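Local coordinates for alpha-L-rhamnosidase (Klebsiella oxytoca, PDB 4XHC), which hydrolyses terminal alpha-L-rhamnose residues from glycosides as a family 78 glycoside hydrolase, and is seen here with rhamnose bound, at residues M231-F235 / L266-C270; R243-L247 / V284-F289; G276-E280 / V294-F300. All blocks are in the same frame, centred on the assembly; numbering follows the deposited sequence.

Interaction 1 (M231-F235 / L266-C270); sequences MQEVF and LVRRC
Leu-266 is the bump and the loop 231-235 the hollow: its isobutyl end enters between the ring of Phe-235, the end of Met-231 and the carbonyl of Glu-233. CG lies anti to the backbone N (chi1 -171°), which points the branched end toward the loop. Methyl CD2 sits over one face of the Phe-235 ring, 3.9 Å from the ring centroid and 18° off the normal, a CH-pi contact. The same methyl meets CE of Met-231 at 4.0 Å, while CD1 of Leu-266 rests 4.0 Å from O of Glu-233. The rim of the Phe-235 ring faces the helix itself. Here CD2 of Phe-235 lies 3.8 Å from SG of Cys-270, a sulfur-aromatic contact at the ring edge, and Val-267 brings its CG2 to the CE2-CZ side. All of this lies in the six-hairpin glycosidase domain, where the loop leaving helix 214-230 packs on helix 264-276; Leu-250 and Gln-253 of helix 247-259 also touch Phe-235. One turn along, the extended chain of Arg-269 reaches past CG1 of Val-234, and its NE donates to O of Glu-233 (3.0 Å, N-H...O 149°), almost in line with the C=O bond. NH2 of Arg-269 adds a weak second bond to that oxygen, and NH1 is held by the carbonyl of Ala-43.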
loop_
_atom_site.group_PDB
_atom_site.type_symbol
_atom_site.label_atom_id
_atom_site.label_comp_id
_atom_site.label_asym_id
_atom_site.label_seq_id
_atom_site.Cartn_x
_atom_site.Cartn_y
_atom_site.Cartn_z
ATOM N N MET A 231 -25.651 9.621 -1.923
ATOM C CA MET A 231 -26.395 8.891 -2.957
ATOM C C MET A 231 -25.465 8.235 -3.974
ATOM O O MET A 231 -24.902 8.909 -4.828
ATOM C CB MET A 231 -27.393 9.811 -3.669
ATOM C CG MET A 231 -28.638 10.101 -2.839
ATOM S SD MET A 231 -29.766 11.272 -3.618
ATOM C CE MET A 231 -30.373 10.282 -4.984
ATOM N N GLN A 232 -25.307 6.921 -3.850
ATOM C CA GLN A 232 -24.397 6.138 -4.679
ATOM C C GLN A 232 -25.199 4.974 -5.267
ATOM O O GLN A 232 -26.276 5.212 -5.814
ATOM C CB GLN A 232 -23.197 5.671 -3.846
ATOM C CG GLN A 232 -22.373 6.812 -3.245
ATOM C CD GLN A 232 -21.547 7.561 -4.273
ATOM O OE1 GLN A 232 -21.096 6.983 -5.272
ATOM N NE2 GLN A 232 -21.333 8.853 -4.032
ATOM N N GLU A 233 -24.705 3.734 -5.172
ATOM C CA GLU A 233 -25.475 2.579 -5.660
ATOM C C GLU A 233 -26.571 2.188 -4.669
ATOM O O GLU A 233 -27.501 1.446 -5.011
ATOM C CB GLU A 233 -24.557 1.398 -6.010
ATOM C CG GLU A 233 -23.964 1.536 -7.412
ATOM C CD GLU A 233 -22.906 0.499 -7.749
ATOM O OE1 GLU A 233 -21.948 0.350 -6.961
ATOM O OE2 GLU A 233 -23.022 -0.153 -8.814
ATOM N N VAL A 234 -26.444 2.704 -3.446
ATOM C CA VAL A 234 -27.528 2.738 -2.457
ATOM C C VAL A 234 -27.466 4.090 -1.749
ATOM O O VAL A 234 -26.550 4.873 -1.993
ATOM C CB VAL A 234 -27.399 1.607 -1.409
ATOM C CG1 VAL A 234 -27.438 0.244 -2.082
ATOM C CG2 VAL A 234 -26.131 1.751 -0.574
ATOM N N PHE A 235 -28.426 4.362 -0.874
ATOM C CA PHE A 235 -28.333 5.515 0.027
ATOM C C PHE A 235 -27.340 5.191 1.144
ATOM O O PHE A 235 -27.715 4.602 2.155
ATOM C CB PHE A 235 -29.699 5.829 0.660
ATOM C CG PHE A 235 -30.685 6.474 -0.270
ATOM C CD1 PHE A 235 -30.644 7.836 -0.509
ATOM C CD2 PHE A 235 -31.682 5.730 -0.868
ATOM C CE1 PHE A 235 -31.567 8.442 -1.341
ATOM C CE2 PHE A 235 -32.607 6.326 -1.712
ATOM C CZ PHE A 235 -32.551 7.685 -1.946
ATOM N N LEU A 266 -34.640 4.745 -6.559
ATOM C CA LEU A 266 -33.611 4.372 -5.602
ATOM C C LEU A 266 -34.190 4.062 -4.220
ATOM O O LEU A 266 -33.672 3.211 -3.503
ATOM C CB LEU A 266 -32.547 5.475 -5.518
ATOM C CG LEU A 266 -31.290 5.129 -4.718
ATOM C CD1 LEU A 266 -30.599 3.897 -5.287
ATOM C CD2 LEU A 266 -30.341 6.317 -4.675
ATOM N N VAL A 267 -35.259 4.756 -3.845
ATOM C CA VAL A 267 -35.972 4.459 -2.590
ATOM C C VAL A 267 -36.628 3.087 -2.700
ATOM O O VAL A 267 -36.611 2.287 -1.773
ATOM C CB VAL A 267 -37.055 5.517 -2.265
ATOM C CG1 VAL A 267 -37.784 5.164 -0.978
ATOM C CG2 VAL A 267 -36.424 6.899 -2.151
ATOM N N ARG A 268 -37.202 2.832 -3.861
ATOM C CA ARG A 268 -37.814 1.547 -4.171
ATOM C C ARG A 268 -36.802 0.411 -4.114
ATOM O O ARG A 268 -37.093 -0.636 -3.553
ATOM C CB ARG A 268 -38.423 1.608 -5.566
ATOM C CG ARG A 268 -39.292 0.433 -5.927
ATOM C CD ARG A 268 -39.774 0.597 -7.349
ATOM N NE ARG A 268 -40.547 -0.562 -7.766
ATOM C CZ ARG A 268 -40.595 -1.029 -9.007
ATOM N NH1 ARG A 268 -39.902 -0.445 -9.982
ATOM N NH2 ARG A 268 -41.340 -2.094 -9.273
ATOM N N ARG A 269 -35.620 0.630 -4.699
ATOM C CA ARG A 269 -34.540 -0.361 -4.670
ATOM C C ARG A 269 -34.167 -0.709 -3.226
ATOM O O ARG A 269 -33.982 -1.875 -2.877
ATOM C CB ARG A 269 -33.306 0.158 -5.424
ATOM C CG ARG A 269 -32.027 -0.641 -5.176
ATOM C CD ARG A 269 -30.900 -0.221 -6.105
ATOM N NE ARG A 269 -29.583 -0.572 -5.571
ATOM C CZ ARG A 269 -28.997 -1.767 -5.679
ATOM N NH1 ARG A 269 -29.589 -2.787 -6.301
ATOM N NH2 ARG A 269 -27.793 -1.947 -5.154
ATOM N N CYS A 270 -34.083 0.315 -2.388
ATOM C CA CYS A 270 -33.631 0.135 -1.022
ATOM C C CYS A 270 -34.713 -0.515 -0.166
ATOM O O CYS A 270 -34.399 -1.306 0.720
ATOM C CB CYS A 270 -33.098 1.460 -0.453
ATOM S SG CYS A 270 -31.533 1.976 -1.268
#

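Interaction 2 (R243-L247 / V284-F289); sequences RRLWL and VSANVF. With RAM (alpha-L-rhamnopyranose), chain C.
One wall of the rhamnose pocket is built on this contact, a short antiparallel pairing of strands 245-246 and 287-289 in a three-stranded sheet of the six-hairpin glycosidase domain. Trp-246 is the residue of this contact that lines the pocket, sandwiched between Asn-287 and the sugar. On one face of its indole, CB of Asn-287 lies 3.6 Å from the centroid of the five-membered ring, a CH-pi contact, while the amide continues over the six-membered ring with its plane turned 37° from the indole. On the opposite face C5 of rhamnose sits over the benzo ring, and the ring oxygen O5 of the sugar is 3.5 Å from CZ2 of Trp-246. Ala-286 adds to the backing near the rim, its CB 3.8 Å from CZ3 of Trp-246.

The backbones meet at two points flanking the non-hydrogen-bonded pair Trp-246 and Asn-287: N of Val-288 donates to O of Leu-245 (3.0 Å), and N of Leu-247 donates to O of Ala-286, also at 3.0 Å. The second bond lies where helix 247-259 starts, with Trp-246 as its N-cap residue.

Asn-287 is held from two sides. Its ND2 donates to the carboxylate of Asp-297, and a second bond, from Arg-244, holds the oxygen end. Such grips should restrict rotation of the amide behind the indole. The arginine chain bends at chi3 (84°), laying its end over the Phe-289 ring: CD is 3.7 Å from the ring centroid, and the guanidinium and ring planes are 26° apart. Asp-119 and Pro-118 of the second subunit pack on Arg-244 and Phe-289. From this position NE of Arg-244 reaches OD1 of Asn-287 at 3.0 Å, the donor standing well above the carbonyl plane.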
loop_
_atom_site.group_PDB
_atom_site.type_symbol
_atom_site.label_atom_id
_atom_site.label_comp_id
_atom_site.label_asym_id
_atom_site.label_seq_id
_atom_site.Cartn_x
_atom_site.Cartn_y
_atom_site.Cartn_z
ATOM N N ARG A 243 -20.320 3.556 4.522
ATOM C CA ARG A 243 -20.582 3.251 3.099
ATOM C C ARG A 243 -21.692 2.226 2.899
ATOM O O ARG A 243 -21.596 1.372 2.024
ATOM C CB ARG A 243 -19.322 2.732 2.408
ATOM C CG ARG A 243 -18.074 3.493 2.773
ATOM C CD ARG A 243 -16.879 2.982 2.003
ATOM N NE ARG A 243 -15.690 3.767 2.324
ATOM C CZ ARG A 243 -14.614 3.848 1.555
ATOM N NH1 ARG A 243 -14.560 3.178 0.416
ATOM N NH2 ARG A 243 -13.595 4.616 1.918
ATOM N N ARG A 244 -22.752 2.334 3.693
ATOM C CA ARG A 244 -23.704 1.252 3.817
ATOM C C ARG A 244 -25.124 1.737 4.037
ATOM O O ARG A 244 -25.356 2.767 4.674
ATOM C CB ARG A 244 -23.278 0.385 5.000
ATOM C CG ARG A 244 -23.947 -0.964 5.036
ATOM C CD ARG A 244 -23.065 -2.022 5.676
ATOM N NE ARG A 244 -23.147 -2.050 7.135
ATOM C CZ ARG A 244 -22.124 -1.879 7.967
ATOM N NH1 ARG A 244 -20.890 -1.640 7.515
ATOM N NH2 ARG A 244 -22.337 -1.943 9.270
ATOM N N LEU A 245 -26.073 0.960 3.530
ATOM C CA LEU A 245 -27.501 1.248 3.669
ATOM C C LEU A 245 -28.046 0.842 5.039
ATOM O O LEU A 245 -28.076 -0.341 5.359
ATOM C CB LEU A 245 -28.263 0.491 2.577
ATOM C CG LEU A 245 -29.789 0.584 2.535
ATOM C CD1 LEU A 245 -30.253 2.017 2.303
ATOM C CD2 LEU A 245 -30.332 -0.338 1.452
ATOM N N TRP A 246 -28.476 1.822 5.837
ATOM C CA TRP A 246 -29.158 1.577 7.129
ATOM C C TRP A 246 -30.592 2.103 7.071
ATOM O O TRP A 246 -30.870 3.109 6.417
ATOM C CB TRP A 246 -28.445 2.291 8.286
ATOM C CG TRP A 246 -27.117 1.729 8.714
ATOM C CD1 TRP A 246 -25.918 1.902 8.092
ATOM C CD2 TRP A 246 -26.843 0.968 9.893
ATOM N NE1 TRP A 246 -24.919 1.273 8.796
ATOM C CE2 TRP A 246 -25.461 0.696 9.909
ATOM C CE3 TRP A 246 -27.631 0.481 10.935
ATOM C CZ2 TRP A 246 -24.848 -0.045 10.925
ATOM C CZ3 TRP A 246 -27.020 -0.264 11.945
ATOM C CH2 TRP A 246 -25.644 -0.513 11.932
ATOM N N LEU A 247 -31.501 1.461 7.793
ATOM C CA LEU A 247 -32.923 1.786 7.654
ATOM C C LEU A 247 -33.308 3.136 8.272
ATOM O O LEU A 247 -34.095 3.871 7.699
ATOM C CB LEU A 247 -33.803 0.670 8.219
ATOM C CG LEU A 247 -34.827 0.170 7.196
ATOM C CD1 LEU A 247 -35.329 -1.221 7.554
ATOM C CD2 LEU A 247 -35.979 1.153 7.047
ATOM N N VAL A 284 -36.743 -7.579 9.459
ATOM C CA VAL A 284 -35.761 -6.943 8.598
ATOM C C VAL A 284 -34.542 -6.513 9.414
ATOM O O VAL A 284 -34.656 -6.200 10.599
ATOM C CB VAL A 284 -36.336 -5.721 7.840
ATOM C CG1 VAL A 284 -37.547 -6.112 7.016
ATOM C CG2 VAL A 284 -36.675 -4.589 8.796
ATOM N N SER A 285 -33.379 -6.535 8.774
ATOM C CA SER A 285 -32.138 -6.143 9.417
ATOM C C SER A 285 -32.033 -4.636 9.548
ATOM O O SER A 285 -32.770 -3.887 8.906
ATOM C CB SER A 285 -30.949 -6.696 8.635
ATOM O OG SER A 285 -31.060 -8.105 8.545
ATOM N N ALA A 286 -31.109 -4.199 10.390
ATOM C CA ALA A 286 -30.873 -2.782 10.587
ATOM C C ALA A 286 -30.163 -2.186 9.375
ATOM O O ALA A 286 -30.375 -1.013 9.045
ATOM C CB ALA A 286 -30.055 -2.553 11.843
ATOM N N ASN A 287 -29.325 -2.997 8.722
ATOM C CA ASN A 287 -28.568 -2.568 7.540
ATOM C C ASN A 287 -28.281 -3.710 6.562
ATOM O O ASN A 287 -28.317 -4.891 6.936
ATOM C CB ASN A 287 -27.252 -1.932 7.973
ATOM C CG ASN A 287 -26.365 -2.898 8.721
ATOM O OD1 ASN A 287 -25.532 -3.555 8.133
ATOM N ND2 ASN A 287 -26.556 -2.999 10.022
ATOM N N VAL A 288 -27.971 -3.343 5.318
ATOM C CA VAL A 288 -27.764 -4.310 4.248
ATOM C C VAL A 288 -26.441 -4.055 3.516
ATOM O O VAL A 288 -26.108 -2.914 3.193
ATOM C CB VAL A 288 -28.928 -4.251 3.245
ATOM C CG1 VAL A 288 -28.723 -5.226 2.102
ATOM C CG2 VAL A 288 -30.230 -4.574 3.942
ATOM N N PHE A 289 -25.692 -5.125 3.263
ATOM C CA PHE A 289 -24.511 -5.062 2.409
ATOM C C PHE A 289 -24.920 -5.379 0.975
ATOM O O PHE A 289 -25.895 -6.097 0.751
ATOM C CB PHE A 289 -23.457 -6.075 2.876
ATOM C CG PHE A 289 -22.982 -5.855 4.287
ATOM C CD1 PHE A 289 -21.880 -5.061 4.543
ATOM C CD2 PHE A 289 -23.648 -6.433 5.357
ATOM C CE1 PHE A 289 -21.451 -4.848 5.841
ATOM C CE2 PHE A 289 -23.227 -6.222 6.655
ATOM C CZ PHE A 289 -22.126 -5.428 6.900
HETATM C C1 RAM C . -23.953 3.967 13.164
HETATM C C2 RAM C . -24.151 5.033 12.104
HETATM C C3 RAM C . -25.458 4.816 11.364
HETATM C C4 RAM C . -26.541 4.437 12.359
HETATM C C5 RAM C . -26.216 3.069 12.935
HETATM C C6 RAM C . -26.689 2.891 14.356
HETATM O O1 RAM C . -22.636 3.579 13.140
HETATM O O2 RAM C . -24.210 6.274 12.788
HETATM O O3 RAM C . -25.842 5.997 10.658
HETATM O O4 RAM C . -27.802 4.378 11.720
HETATM O O5 RAM C . -24.790 2.843 12.913
#

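Interaction 3 (G276-E280 / V294-F300); sequences GHTRE and VIADDTF
The backbones of 277-279 and 294-300 run the same general way, their end-to-end directions 28° apart, with His-277 and Ala-296 closest at 5.9 Å between CA atoms. They belong to different sheets: strand 277-279 pairs with strand 33-35, while 295-296 is an edge strand of the three-stranded sheet 245-246 / 287-289 / 295-296, and side chains join the two. The first torsion of His-277 swings the imidazole away from its own backbone nitrogen and toward strand 295-296, where ND1 of His-277 accepts the N-H of Ala-296 at 3.1 Å, with an N-H...N angle of 154°. The donor is tilted 32° from the imidazole plane. CB of Ala-296 fits against the histidine, 3.7 Å from ND1, and CA of Ile-295 lies at the ring edge.

Two residues further on, Arg-279 passes over one face of Phe-300. Its CD is 3.9 Å from the Phe-300 ring centroid in a CH-pi contact, and a bend at chi3 brings CZ of Arg-279 to 4.7 Å from the same centroid, a cation-pi contact with the guanidinium inclined to the ring. Asp-281 pairs with NH2 of this arginine. If ND1 of His-277 accepts, as the geometry indicates, it would carry no proton, and a neutral ring would probably hold its proton on NE2.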
loop_
_atom_site.group_PDB
_atom_site.type_symbol
_atom_site.label_atom_id
_atom_site.label_comp_id
_atom_site.label_asym_id
_atom_site.label_seq_id
_atom_site.Cartn_x
_atom_site.Cartn_y
_atom_site.Cartn_z
ATOM N N GLY A 276 -35.904 -8.235 0.871
ATOM C CA GLY A 276 -35.440 -9.399 0.109
ATOM C C GLY A 276 -34.556 -10.383 0.854
ATOM O O GLY A 276 -34.347 -11.509 0.391
ATOM N N HIS A 277 -34.008 -9.956 1.986
ATOM C CA HIS A 277 -33.181 -10.833 2.797
ATOM C C HIS A 277 -33.380 -10.484 4.258
ATOM O O HIS A 277 -32.876 -9.470 4.740
ATOM C CB HIS A 277 -31.712 -10.709 2.383
ATOM C CG HIS A 277 -30.829 -11.786 2.939
ATOM N ND1 HIS A 277 -29.469 -11.627 3.077
ATOM C CD2 HIS A 277 -31.108 -13.028 3.394
ATOM C CE1 HIS A 277 -28.946 -12.722 3.593
ATOM N NE2 HIS A 277 -29.921 -13.589 3.795
ATOM N N THR A 278 -34.141 -11.332 4.944
ATOM C CA THR A 278 -34.586 -11.076 6.311
ATOM C C THR A 278 -34.144 -12.174 7.259
ATOM O O THR A 278 -33.569 -13.187 6.833
ATOM C CB THR A 278 -36.129 -11.013 6.393
ATOM O OG1 THR A 278 -36.691 -12.322 6.203
ATOM C CG2 THR A 278 -36.687 -10.069 5.334
ATOM N N ARG A 279 -34.409 -11.964 8.547
ATOM C CA ARG A 279 -34.255 -13.022 9.532
ATOM C C ARG A 279 -35.347 -14.032 9.225
ATOM O O ARG A 279 -36.341 -13.677 8.602
ATOM C CB ARG A 279 -34.378 -12.469 10.950
ATOM C CG ARG A 279 -33.787 -13.387 12.013
ATOM C CD ARG A 279 -33.583 -12.676 13.339
ATOM N NE ARG A 279 -34.860 -12.343 13.957
ATOM C CZ ARG A 279 -35.007 -11.621 15.063
ATOM N NH1 ARG A 279 -33.956 -11.129 15.706
ATOM N NH2 ARG A 279 -36.223 -11.385 15.520
ATOM N N GLU A 280 -35.171 -15.279 9.640
ATOM C CA GLU A 280 -36.085 -16.345 9.220
ATOM C C GLU A 280 -37.500 -16.134 9.754
ATOM O O GLU A 280 -38.460 -16.523 9.105
ATOM C CB GLU A 280 -35.531 -17.735 9.586
ATOM C CG GLU A 280 -36.382 -18.587 10.529
ATOM C CD GLU A 280 -35.770 -19.955 10.811
ATOM O OE1 GLU A 280 -35.532 -20.717 9.845
ATOM O OE2 GLU A 280 -35.530 -20.268 12.007
ATOM N N VAL A 294 -25.831 -9.343 -2.204
ATOM C CA VAL A 294 -26.720 -8.795 -1.189
ATOM C C VAL A 294 -26.693 -9.684 0.055
ATOM O O VAL A 294 -27.135 -10.833 0.006
ATOM C CB VAL A 294 -28.165 -8.664 -1.710
ATOM C CG1 VAL A 294 -29.091 -8.175 -0.601
ATOM C CG2 VAL A 294 -28.217 -7.725 -2.905
ATOM N N ILE A 295 -26.146 -9.160 1.153
ATOM C CA ILE A 295 -26.201 -9.835 2.448
ATOM C C ILE A 295 -26.729 -8.852 3.477
ATOM O O ILE A 295 -26.194 -7.756 3.626
ATOM C CB ILE A 295 -24.830 -10.355 2.948
ATOM C CG1 ILE A 295 -24.092 -11.153 1.864
ATOM C CG2 ILE A 295 -25.007 -11.230 4.185
ATOM C CD1 ILE A 295 -22.845 -10.470 1.332
ATOM N N ALA A 296 -27.751 -9.266 4.213
ATOM C CA ALA A 296 -28.350 -8.445 5.241
ATOM C C ALA A 296 -27.615 -8.746 6.534
ATOM O O ALA A 296 -27.226 -9.890 6.798
ATOM C CB ALA A 296 -29.825 -8.766 5.376
ATOM N N ASP A 297 -27.415 -7.718 7.338
ATOM C CA ASP A 297 -26.578 -7.856 8.514
ATOM C C ASP A 297 -27.289 -8.697 9.557
ATOM O O ASP A 297 -28.511 -8.838 9.513
ATOM C CB ASP A 297 -26.225 -6.469 9.064
ATOM C CG ASP A 297 -25.005 -6.483 9.988
ATOM O OD1 ASP A 297 -24.142 -7.385 9.879
ATOM O OD2 ASP A 297 -24.919 -5.571 10.834
ATOM N N ASP A 298 -26.523 -9.262 10.486
ATOM C CA ASP A 298 -27.090 -9.936 11.657
ATOM C C ASP A 298 -27.287 -8.973 12.851
ATOM O O ASP A 298 -27.134 -9.366 13.999
ATOM C CB ASP A 298 -26.230 -11.144 12.052
ATOM C CG ASP A 298 -24.813 -10.763 12.452
ATOM O OD1 ASP A 298 -24.508 -9.561 12.617
ATOM O OD2 ASP A 298 -23.993 -11.684 12.613
ATOM N N THR A 299 -27.642 -7.723 12.567
ATOM C CA THR A 299 -27.892 -6.707 13.590
ATOM C C THR A 299 -29.344 -6.305 13.474
ATOM O O THR A 299 -29.792 -5.927 12.394
ATOM C CB THR A 299 -27.015 -5.461 13.357
ATOM O OG1 THR A 299 -25.641 -5.818 13.502
ATOM C CG2 THR A 299 -27.347 -4.346 14.340
ATOM N N PHE A 300 -30.087 -6.400 14.571
ATOM C CA PHE A 300 -31.529 -6.167 14.528
ATOM C C PHE A 300 -31.924 -5.150 15.573
ATOM O O PHE A 300 -31.623 -5.329 16.737
ATOM C CB PHE A 300 -32.274 -7.487 14.713
ATOM C CG PHE A 300 -31.964 -8.484 13.639
ATOM C CD1 PHE A 300 -32.626 -8.429 12.414
ATOM C CD2 PHE A 300 -30.975 -9.445 13.827
ATOM C CE1 PHE A 300 -32.327 -9.332 11.406
ATOM C CE2 PHE A 300 -30.677 -10.353 12.824
ATOM C CZ PHE A 300 -31.347 -10.293 11.610
#

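In the fold
All three contacts lie in the six-hairpin glycosidase domain. Interactions 1 and 2 alternate along the chain, as do 2 and 3, whereas interaction 1 closes before interaction 3 opens. Centres of 1 and 2 are 11 Å apart, and Leu-245 joins them by packing on Val-234 and Cys-270. Centres of 2 and 3 are 8 Å apart: strands 287-289 and 295-296 are neighbours in one sheet, with Phe-289 N 2.7 Å from Ile-295 O, a probable hydrogen bond. Interactions 1 and 3 do not touch (centres 17 Å apart), but helix 264-276 runs directly into strand 277-279. The middle contact thus links the rhamnose pocket to the helix-packed interior and, with interaction 3, to the second subunit.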